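Local coordinates for protein cytochrome P450 monooxygenase (Rhodococcus sp. ECU0066, PDB 6KBH) that probably acts as a self-sufficient monooxygenase, activating oxygen at a heme with electrons relayed from FMN through a [2Fe-2S] cluster in the same polypeptide, at residues Val164-Ile168 / Glu409-Leu414; Val113-Tyr117 / Ala226-Gly230. One frame throughout, in Å; residues are numbered along the deposited sequence.

Contact 1 (Val164-Ile168 / Glu409-Leu414); sequences VDRFI and ELTRRL
V164 lays CG2 over one face of the R413 guanidinium; with chi1 p, its CG1 is 3.2 Å from R413 NH1 and 3.1 Å from E409 OE2. Its CA-CB bond points toward helix 396-413. One turn apart, R413 (m, t, p) and E409 (t, t) make a salt bridge, R413 NH1 to E409 OE2 at 2.5 Å, so the valine packs on an ion pair made between two residues of 409-414. R161 and E450 add further salt bridges, to E409 and R413 respectively. D165 passes the guanidinium edge, with D165 CB 3.7 Å from R413 NH2.

The two segments run the same way: V164 CA is 8.2 Å from L410 CA, and I168 CA 8.4 Å from L414 CA. After V164 (-67/-30) the chain leaves the helix, with psi near zero or positive at D165 (-78/-7) and F167 (-110/17); L414 adopts -123/64. I168 CD1 (chi1 t, chi2 p) meets L414 CD2 at 3.4 Å, V164 CG2 meets L410 CD2 at 4.1 Å.

By chain order, helices 153-164 and 396-413 probably correspond to D and L of the conserved P450 helical core; their ends join here beside helix 175-180, whose M179 touches F167 and L410.

Contact 2 (Val113-Tyr117 / Ala226-Gly230); sequences VLARY and ADAVG
Starting on the last turn of helix 108-116, V113 (chi1 t) points toward helix 219-242: V113 CB lies 4.1 Å from A226 CB, and V113 CG1 comes within 3.7 Å of D227 OD1. L114 (m, t) leaves its backbone sideways, yet L114 CG reaches A226 CB at 3.6 Å and L114 CD2 meets V229 CG1 at 4.2 Å. The backbone is helical at L114 (-64/-43) and stands at -85/8 at Y117.

Y117 (chi1 m, chi2 84°) sets one ring face against G230 in a CH-pi contact, G230 CA being 4.1 Å from the ring centroid and 29° off its normal. Y117 CD2 also approaches G230 O at 3.2 Å. The glycine matters here, because an ideal CB on G230 would fall 2.6 Å from Y117 CD1, a clash. D227 OD1 lies at the ring edge, 4.1 Å from Y117 CE1.

The register runs in the same direction, L114 CA to A226 CA 5.4 Å and Y117 CA to G230 CA 5.3 Å, a very close approach that small A226 and G230 allow. Such packing of the helix of the B-C region on the long G helix is consistent with the distal, substrate-entry side of the cytochrome P450 fold.

Overall arrangement
Both contacts belong to the P450 part of the chain and lie away from the heme, FMN and [2Fe-2S] sites. Their centres are about 38 Å apart and their nearest atoms about 21 Å, so they do not touch. In sequence they interlock: 113-117, then 164-168, then 226-230, then 409-414. The centre of contact 1 lies about 26 Å, and that of contact 2 about 39 Å, from the centre of the chain; contact 1 is buried, contact 2 partly so. Contact 1 involves the far end of the helix that begins shortly after C393, the axial ligand of the heme iron, whereas contact 2 is probably at the B-C/G edge on the distal side.

Contact 1 (Val164-Ile168 / Glu409-Leu414)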
# COMPACT_ATOMS: atom_id res chain seq x y z
N VAL A 164 -8.66 11.39 -22.60
CA VAL A 164 -7.90 10.51 -23.49
C VAL A 164 -8.62 10.33 -24.82
O VAL A 164 -7.97 10.14 -25.86
CB VAL A 164 -7.61 9.16 -22.80
CG1 VAL A 164 -8.87 8.58 -22.27
CG2 VAL A 164 -6.96 8.18 -23.76
N ASP A 165 -9.95 10.40 -24.84
CA ASP A 165 -10.67 10.19 -26.09
C ASP A 165 -10.63 11.39 -27.02
O ASP A 165 -11.11 11.29 -28.15
CB ASP A 165 -12.12 9.78 -25.81
CG ASP A 165 -12.91 10.86 -25.09
OD1 ASP A 165 -12.39 11.97 -24.89
OD2 ASP A 165 -14.08 10.59 -24.74
N ARG A 166 -10.11 12.53 -26.57
CA ARG A 166 -9.95 13.66 -27.48
C ARG A 166 -8.79 13.43 -28.44
O ARG A 166 -8.86 13.80 -29.62
CB ARG A 166 -9.73 14.95 -26.69
CG ARG A 166 -10.75 15.17 -25.60
CD ARG A 166 -10.62 16.55 -24.99
NE ARG A 166 -11.44 16.68 -23.79
CZ ARG A 166 -11.64 17.83 -23.14
NH1 ARG A 166 -11.07 18.95 -23.58
NH2 ARG A 166 -12.40 17.85 -22.06
N PHE A 167 -7.71 12.81 -27.95
CA PHE A 167 -6.51 12.57 -28.74
C PHE A 167 -6.32 11.09 -29.06
O PHE A 167 -5.22 10.69 -29.45
CB PHE A 167 -5.30 13.15 -28.01
CG PHE A 167 -5.11 12.65 -26.59
CD1 PHE A 167 -4.98 11.30 -26.31
CD2 PHE A 167 -5.09 13.54 -25.53
CE1 PHE A 167 -4.81 10.85 -25.00
CE2 PHE A 167 -4.92 13.11 -24.23
CZ PHE A 167 -4.78 11.76 -23.96
N ILE A 168 -7.37 10.29 -28.93
CA ILE A 168 -7.25 8.83 -29.07
C ILE A 168 -6.89 8.43 -30.49
O ILE A 168 -6.18 7.44 -30.70
CB ILE A 168 -8.57 8.17 -28.62
CG1 ILE A 168 -8.62 6.70 -29.03
CG2 ILE A 168 -9.74 8.86 -29.28
CD1 ILE A 168 -7.66 5.85 -28.29
N GLU A 409 -6.08 2.82 -17.94
CA GLU A 409 -6.70 3.18 -19.21
C GLU A 409 -5.68 3.24 -20.34
O GLU A 409 -5.95 2.77 -21.45
CB GLU A 409 -7.44 4.51 -19.11
CG GLU A 409 -8.28 4.76 -20.34
CD GLU A 409 -9.26 5.90 -20.20
OE1 GLU A 409 -9.15 6.67 -19.23
OE2 GLU A 409 -10.16 6.01 -21.07
N LEU A 410 -4.50 3.82 -20.09
CA LEU A 410 -3.51 3.95 -21.15
C LEU A 410 -2.86 2.61 -21.49
O LEU A 410 -2.38 2.42 -22.61
CB LEU A 410 -2.46 4.99 -20.78
CG LEU A 410 -3.01 6.36 -20.38
CD1 LEU A 410 -1.89 7.23 -19.85
CD2 LEU A 410 -3.72 7.03 -21.54
N THR A 411 -2.82 1.68 -20.53
CA THR A 411 -2.37 0.33 -20.86
C THR A 411 -3.49 -0.51 -21.47
O THR A 411 -3.21 -1.43 -22.25
CB THR A 411 -1.83 -0.38 -19.61
OG1 THR A 411 -2.89 -0.56 -18.66
CG2 THR A 411 -0.71 0.44 -19.00
N ARG A 412 -4.74 -0.22 -21.13
CA ARG A 412 -5.86 -0.91 -21.76
C ARG A 412 -5.99 -0.50 -23.22
O ARG A 412 -5.87 -1.34 -24.12
CB ARG A 412 -7.15 -0.61 -21.01
CG ARG A 412 -7.29 -1.32 -19.68
CD ARG A 412 -7.97 -2.66 -19.82
NE ARG A 412 -8.35 -3.19 -18.52
CZ ARG A 412 -9.36 -2.74 -17.79
NH1 ARG A 412 -10.11 -1.74 -18.24
NH2 ARG A 412 -9.64 -3.28 -16.61
N ARG A 413 -6.21 0.79 -23.46
CA ARG A 413 -6.61 1.24 -24.79
C ARG A 413 -5.42 1.32 -25.75
O ARG A 413 -5.54 0.94 -26.91
CB ARG A 413 -7.32 2.58 -24.68
CG ARG A 413 -8.64 2.49 -23.93
CD ARG A 413 -9.23 3.85 -23.58
NE ARG A 413 -9.70 4.58 -24.75
CZ ARG A 413 -10.40 5.71 -24.68
NH1 ARG A 413 -10.72 6.23 -23.50
NH2 ARG A 413 -10.80 6.31 -25.79
N LEU A 414 -4.27 1.82 -25.29
CA LEU A 414 -3.12 2.08 -26.15
C LEU A 414 -1.88 1.32 -25.69
O LEU A 414 -0.87 1.94 -25.33
CB LEU A 414 -2.83 3.57 -26.23
CG LEU A 414 -3.99 4.55 -26.34
CD1 LEU A 414 -3.50 5.95 -26.68
CD2 LEU A 414 -4.95 4.08 -27.41

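Contact 2 (Val113-Tyr117 / Ala226-Gly230)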
# COMPACT_ATOMS: atom_id res chain seq x y z
N VAL A 113 1.79 43.18 -4.85
CA VAL A 113 0.73 42.56 -5.63
C VAL A 113 -0.09 41.62 -4.76
O VAL A 113 -1.33 41.59 -4.85
CB VAL A 113 1.32 41.82 -6.85
CG1 VAL A 113 0.22 41.23 -7.71
CG2 VAL A 113 2.20 42.76 -7.67
N LEU A 114 0.57 40.84 -3.90
CA LEU A 114 -0.15 39.96 -2.99
C LEU A 114 -1.00 40.75 -2.01
O LEU A 114 -2.15 40.39 -1.74
CB LEU A 114 0.84 39.07 -2.23
CG LEU A 114 1.52 37.92 -2.98
CD1 LEU A 114 2.65 37.36 -2.14
CD2 LEU A 114 0.52 36.83 -3.34
N ALA A 115 -0.45 41.84 -1.47
CA ALA A 115 -1.20 42.64 -0.50
C ALA A 115 -2.39 43.33 -1.13
O ALA A 115 -3.37 43.64 -0.44
CB ALA A 115 -0.27 43.66 0.16
N ARG A 116 -2.34 43.59 -2.45
CA ARG A 116 -3.45 44.27 -3.11
C ARG A 116 -4.70 43.41 -3.12
O ARG A 116 -5.81 43.94 -3.02
CB ARG A 116 -3.05 44.66 -4.54
CG ARG A 116 -2.24 45.94 -4.61
CD ARG A 116 -2.35 46.59 -5.97
NE ARG A 116 -1.81 45.74 -7.02
CZ ARG A 116 -0.55 45.78 -7.45
NH1 ARG A 116 0.30 46.64 -6.90
NH2 ARG A 116 -0.15 44.97 -8.41
N TYR A 117 -4.56 42.09 -3.24
CA TYR A 117 -5.67 41.18 -3.03
C TYR A 117 -5.87 40.83 -1.56
O TYR A 117 -6.67 39.94 -1.26
CB TYR A 117 -5.48 39.89 -3.84
CG TYR A 117 -5.62 40.06 -5.34
CD1 TYR A 117 -4.55 40.48 -6.12
CD2 TYR A 117 -6.82 39.79 -5.98
CE1 TYR A 117 -4.67 40.63 -7.49
CE2 TYR A 117 -6.96 39.94 -7.35
CZ TYR A 117 -5.88 40.36 -8.10
OH TYR A 117 -6.00 40.51 -9.46
N ALA A 226 2.42 36.00 -7.95
CA ALA A 226 1.68 36.78 -6.97
C ALA A 226 0.36 37.29 -7.54
O ALA A 226 -0.62 37.45 -6.80
CB ALA A 226 2.52 37.95 -6.48
N ASP A 227 0.31 37.55 -8.85
CA ASP A 227 -0.93 37.99 -9.47
C ASP A 227 -1.92 36.84 -9.60
O ASP A 227 -3.10 36.99 -9.27
CB ASP A 227 -0.63 38.61 -10.83
CG ASP A 227 -1.73 39.55 -11.30
OD1 ASP A 227 -2.00 40.54 -10.59
OD2 ASP A 227 -2.30 39.32 -12.38
N ALA A 228 -1.46 35.68 -10.06
CA ALA A 228 -2.36 34.53 -10.18
C ALA A 228 -2.77 34.00 -8.81
O ALA A 228 -3.91 33.54 -8.65
CB ALA A 228 -1.69 33.43 -11.00
N VAL A 229 -1.88 34.05 -7.83
CA VAL A 229 -2.20 33.55 -6.50
C VAL A 229 -3.17 34.50 -5.80
O VAL A 229 -4.09 34.07 -5.10
CB VAL A 229 -0.91 33.34 -5.68
CG1 VAL A 229 -1.23 33.06 -4.22
CG2 VAL A 229 -0.11 32.19 -6.28
N GLY A 230 -2.98 35.81 -5.98
CA GLY A 230 -3.91 36.77 -5.40
C GLY A 230 -5.30 36.69 -6.00
O GLY A 230 -6.30 36.73 -5.28